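Local coordinates for tungstate ABC transporter, periplasmic tungstate-binding protein (Geobacter sulfurreducens, PDB 3LR1) that probably binds tungstate in the periplasm and hands it to an ABC transporter for uptake into the cell, at residues Ala99-Thr103 with Ala104-Leu108; Lys130-Asp133 with Leu134-Ser137. All coordinates share one frame; numbering follows the deposited sequence.

How the contacts relate
Contact 1 comes before contact 2 in the chain, and the two sit side by side in one part of this periplasmic binding protein fold, their centres about 13 Å apart. Contact 1 starts helix 104-114; contact 2 covers most of helix 126-137. The two helices pack through L134 and W135 of contact 2: L108 CD1 lies 3.5 Å from L134 CB, A104 CB is 4.0 Å from L134 CD2, and the indole atom W135 CH2 comes within 3.5 Å of L108 O. The centre of contact 1 is about 22 Å from the centre of the chain. That of contact 2 is nearer, about 16 Å, and its K130 side chain is about 9 Å from a bound tungsten ion.

Contact 1: Ala99-Thr103 with Ala104-Leu108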
loop_
_atom_site.group_PDB
_atom_site.type_symbol
_atom_site.label_atom_id
_atom_site.label_comp_id
_atom_site.label_asym_id
_atom_site.label_seq_id
_atom_site.Cartn_x
_atom_site.Cartn_y
_atom_site.Cartn_z
ATOM N N ALA A 99 -10.370 18.740 -10.495
ATOM C CA ALA A 99 -9.965 18.272 -11.825
ATOM C C ALA A 99 -9.157 19.349 -12.526
ATOM O O ALA A 99 -8.388 19.053 -13.425
ATOM C CB ALA A 99 -11.178 17.884 -12.691
ATOM N N LYS A 100 -9.304 20.596 -12.102
ATOM C CA LYS A 100 -8.485 21.661 -12.645
ATOM C C LYS A 100 -7.111 21.848 -11.990
ATOM O O LYS A 100 -6.318 22.679 -12.474
ATOM C CB LYS A 100 -9.269 22.952 -12.653
ATOM C CG LYS A 100 -9.297 23.771 -11.372
ATOM C CD LYS A 100 -9.965 25.168 -11.676
ATOM C CE LYS A 100 -11.337 25.062 -12.509
ATOM N NZ LYS A 100 -11.937 26.424 -12.877
ATOM N N ALA A 101 -6.813 21.063 -10.943
ATOM C CA ALA A 101 -5.512 21.116 -10.254
ATOM C C ALA A 101 -4.383 20.541 -11.113
ATOM O O ALA A 101 -4.572 19.574 -11.852
ATOM C CB ALA A 101 -5.595 20.383 -8.965
ATOM N N LYS A 102 -3.200 21.145 -11.033
ATOM C CA LYS A 102 -2.075 20.697 -11.830
ATOM C C LYS A 102 -1.121 19.810 -11.041
ATOM O O LYS A 102 -0.296 19.101 -11.613
ATOM C CB LYS A 102 -1.314 21.914 -12.417
ATOM C CG LYS A 102 -2.155 22.927 -13.218
ATOM C CD LYS A 102 -2.850 22.332 -14.430
ATOM C CE LYS A 102 -3.863 23.349 -15.030
ATOM N NZ LYS A 102 -4.807 22.699 -16.015
ATOM N N THR A 103 -1.202 19.856 -9.722
ATOM C CA THR A 103 -0.377 18.982 -8.877
ATOM C C THR A 103 -1.234 18.467 -7.725
ATOM O O THR A 103 -2.283 19.042 -7.395
ATOM C CB THR A 103 0.811 19.705 -8.268
ATOM O OG1 THR A 103 0.339 20.714 -7.380
ATOM C CG2 THR A 103 1.760 20.373 -9.368
ATOM N N ALA A 104 -0.778 17.415 -7.081
ATOM C CA ALA A 104 -1.505 16.897 -5.936
ATOM C C ALA A 104 -1.535 17.881 -4.772
ATOM O O ALA A 104 -2.548 18.010 -4.102
ATOM C CB ALA A 104 -0.931 15.535 -5.474
ATOM N N ALA A 105 -0.458 18.615 -4.555
ATOM C CA ALA A 105 -0.457 19.623 -3.491
ATOM C C ALA A 105 -1.500 20.702 -3.770
ATOM O O ALA A 105 -2.259 21.075 -2.874
ATOM C CB ALA A 105 0.888 20.198 -3.332
ATOM N N GLU A 106 -1.582 21.187 -4.999
ATOM C CA GLU A 106 -2.618 22.137 -5.346
ATOM C C GLU A 106 -4.021 21.574 -5.122
ATOM O O GLU A 106 -4.896 22.282 -4.648
ATOM C CB GLU A 106 -2.485 22.593 -6.784
ATOM C CG GLU A 106 -3.388 23.701 -7.154
ATOM C CD GLU A 106 -3.047 24.275 -8.518
ATOM O OE1 GLU A 106 -3.114 23.537 -9.489
ATOM O OE2 GLU A 106 -2.712 25.469 -8.661
ATOM N N ALA A 107 -4.228 20.322 -5.504
ATOM C CA ALA A 107 -5.554 19.686 -5.344
ATOM C C ALA A 107 -5.940 19.678 -3.879
ATOM O O ALA A 107 -7.080 19.984 -3.517
ATOM C CB ALA A 107 -5.576 18.202 -5.941
ATOM N N LEU A 108 -5.013 19.292 -3.015
ATOM C CA LEU A 108 -5.335 19.196 -1.591
ATOM C C LEU A 108 -5.620 20.626 -1.064
ATOM O O LEU A 108 -6.608 20.869 -0.350
ATOM C CB LEU A 108 -4.203 18.505 -0.826
ATOM C CG LEU A 108 -3.943 17.032 -1.206
ATOM C CD1 LEU A 108 -2.749 16.452 -0.317
ATOM C CD2 LEU A 108 -5.180 16.194 -1.028
HETATM O O HOH W 1 -5.050 25.011 -11.998
#
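E106 OE1 takes the backbone amide of K102 at the start of helix 104-114, where T103 is the N-cap and accepts in turn from E106 N. The bond from K102 N to E106 OE1 is short, 2.8 Å, and nearly straight (168°), and the amide meets the oxygen almost head-on along the C-O bond. This reach comes from an E106 chain that leaves with CG opposite its backbone N (chi1 -172°) and stays extended beyond it, so the carboxylate arrives at the residue before the cap. The N-cap bond itself runs from E106 N to T103 OG1 at 3.1 Å, again close to straight (166°). A chi1 of 64° places OG1 between the T103 backbone N and carbonyl carbon, where it meets that amide. The negative carboxylate beside the helix N-terminus would also suit the helix dipole. A water donates to K100 O and, only weakly, to the same OE1. The helical backbone bond from A107 N to T103 O follows, 3.0 Å long. K102 runs alongside E106 and points the same way, yet its ammonium stays well away from the carboxylate. On the buried side, A107 also touches I88 of strand 78-90, and the A101 methyl packs on the helix, A101 CB lying 3.7 Å from A107 CB.

Contact 2: Lys130-Asp133 with Leu134-Ser137; sequences KELD and LWKS
E131 and W135, one helical turn apart, cross at a slant, the carboxylate plane standing 73° from that of the indole. The acid meets the ring at its N-H edge: W135 NE1 donates to E131 OE2 at 2.8 Å, with the oxygen essentially in the ring plane and using its anti lone pair. The hydrogen is off-line, at 139°. A bend at chi2 (-141°) brings the E131 carboxylate round to the indole although its CB points away from 134-137. The same carboxylate binds S120 through OE1 and Y147 through OE2, so it joins the helix to both flanking strands and is fixed in its rotation. With an alanine in place of E131, the indole N-H would probably lose this acceptor, and S120 and Y147 the carboxylate they share. On another side of the helix the K130 chain, bent from chi2 onward, lies aslant L134, with K130 CE 3.6 Å from L134 CG; its aliphatic part does the touching. L132 meets the indole more loosely, its CD2 4.4 Å from W135 CD1. At the C-terminal end D133 O takes two donors from opposite faces of its plane: S137 N at 3.0 Å, the regular helical bond, and S137 OG at 3.2 Å from above the plane. L134 and W135 also pack on helix 104-114. Helix 126-137 is the crossover of a beta-alpha-beta unit, between parallel strands 118-120 and 147-149, as expected in a periplasmic binding protein domain.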
loop_
_atom_site.group_PDB
_atom_site.type_symbol
_atom_site.label_atom_id
_atom_site.label_comp_id
_atom_site.label_asym_id
_atom_site.label_seq_id
_atom_site.Cartn_x
_atom_site.Cartn_y
_atom_site.Cartn_z
ATOM N N LYS A 130 2.460 9.607 2.866
ATOM C CA LYS A 130 2.497 10.341 1.623
ATOM C C LYS A 130 1.547 11.530 1.719
ATOM O O LYS A 130 1.884 12.669 1.283
ATOM C CB LYS A 130 2.120 9.464 0.418
ATOM C CG LYS A 130 2.024 10.225 -0.926
ATOM C CD LYS A 130 3.363 10.616 -1.510
ATOM C CE LYS A 130 3.268 11.924 -2.289
ATOM N NZ LYS A 130 3.778 11.851 -3.719
ATOM N N GLU A 131 0.374 11.254 2.263
ATOM C CA GLU A 131 -0.625 12.284 2.426
ATOM C C GLU A 131 -0.016 13.446 3.256
ATOM O O GLU A 131 -0.110 14.611 2.867
ATOM C CB GLU A 131 -1.893 11.709 3.114
ATOM C CG GLU A 131 -2.973 12.759 3.338
ATOM C CD GLU A 131 -3.718 12.620 4.688
ATOM O OE1 GLU A 131 -3.768 11.527 5.294
ATOM O OE2 GLU A 131 -4.266 13.629 5.148
ATOM N N LEU A 132 0.600 13.113 4.400
ATOM C CA LEU A 132 1.213 14.135 5.266
ATOM C C LEU A 132 2.341 14.898 4.558
ATOM O O LEU A 132 2.480 16.167 4.667
ATOM C CB LEU A 132 1.693 13.506 6.571
ATOM C CG LEU A 132 0.545 12.992 7.480
ATOM C CD1 LEU A 132 1.096 12.657 8.885
ATOM C CD2 LEU A 132 -0.682 13.927 7.601
ATOM N N ASP A 133 3.115 14.172 3.769
ATOM C CA ASP A 133 4.161 14.824 2.968
ATOM C C ASP A 133 3.570 15.831 2.008
ATOM O O ASP A 133 4.156 16.900 1.819
ATOM C CB ASP A 133 5.032 13.802 2.212
ATOM C CG ASP A 133 5.903 12.963 3.160
ATOM O OD1 ASP A 133 6.015 13.305 4.376
ATOM O OD2 ASP A 133 6.440 11.922 2.682
ATOM N N LEU A 134 2.413 15.500 1.409
ATOM C CA LEU A 134 1.769 16.378 0.439
ATOM C C LEU A 134 1.119 17.580 1.100
ATOM O O LEU A 134 1.261 18.669 0.604
ATOM C CB LEU A 134 0.705 15.648 -0.367
ATOM C CG LEU A 134 1.084 14.595 -1.396
ATOM C CD1 LEU A 134 -0.210 13.844 -1.798
ATOM C CD2 LEU A 134 1.814 15.201 -2.623
ATOM N N TRP A 135 0.387 17.401 2.195
ATOM C CA TRP A 135 -0.014 18.576 3.016
ATOM C C TRP A 135 1.176 19.526 3.336
ATOM O O TRP A 135 1.088 20.736 3.143
ATOM C CB TRP A 135 -0.720 18.160 4.301
ATOM C CG TRP A 135 -2.118 17.615 4.099
ATOM C CD1 TRP A 135 -2.567 16.383 4.461
ATOM C CD2 TRP A 135 -3.242 18.288 3.513
ATOM N NE1 TRP A 135 -3.895 16.247 4.169
ATOM C CE2 TRP A 135 -4.322 17.387 3.536
ATOM C CE3 TRP A 135 -3.438 19.566 2.956
ATOM C CZ2 TRP A 135 -5.567 17.716 3.028
ATOM C CZ3 TRP A 135 -4.664 19.884 2.469
ATOM C CH2 TRP A 135 -5.714 18.972 2.493
ATOM N N LYS A 136 2.289 18.975 3.790
ATOM C CA LYS A 136 3.459 19.788 4.102
ATOM C C LYS A 136 4.015 20.535 2.869
ATOM O O LYS A 136 4.348 21.701 2.971
ATOM C CB LYS A 136 4.557 18.918 4.752
ATOM C CG LYS A 136 5.588 19.707 5.563
ATOM C CD LYS A 136 6.807 18.834 5.929
ATOM C CE LYS A 136 7.263 19.077 7.382
ATOM N NZ LYS A 136 8.680 18.604 7.634
ATOM N N SER A 137 4.085 19.870 1.706
ATOM C CA SER A 137 4.476 20.499 0.414
ATOM C C SER A 137 3.500 21.583 -0.032
ATOM O O SER A 137 3.888 22.547 -0.703
ATOM C CB SER A 137 4.560 19.443 -0.706
ATOM O OG SER A 137 5.621 18.502 -0.507
#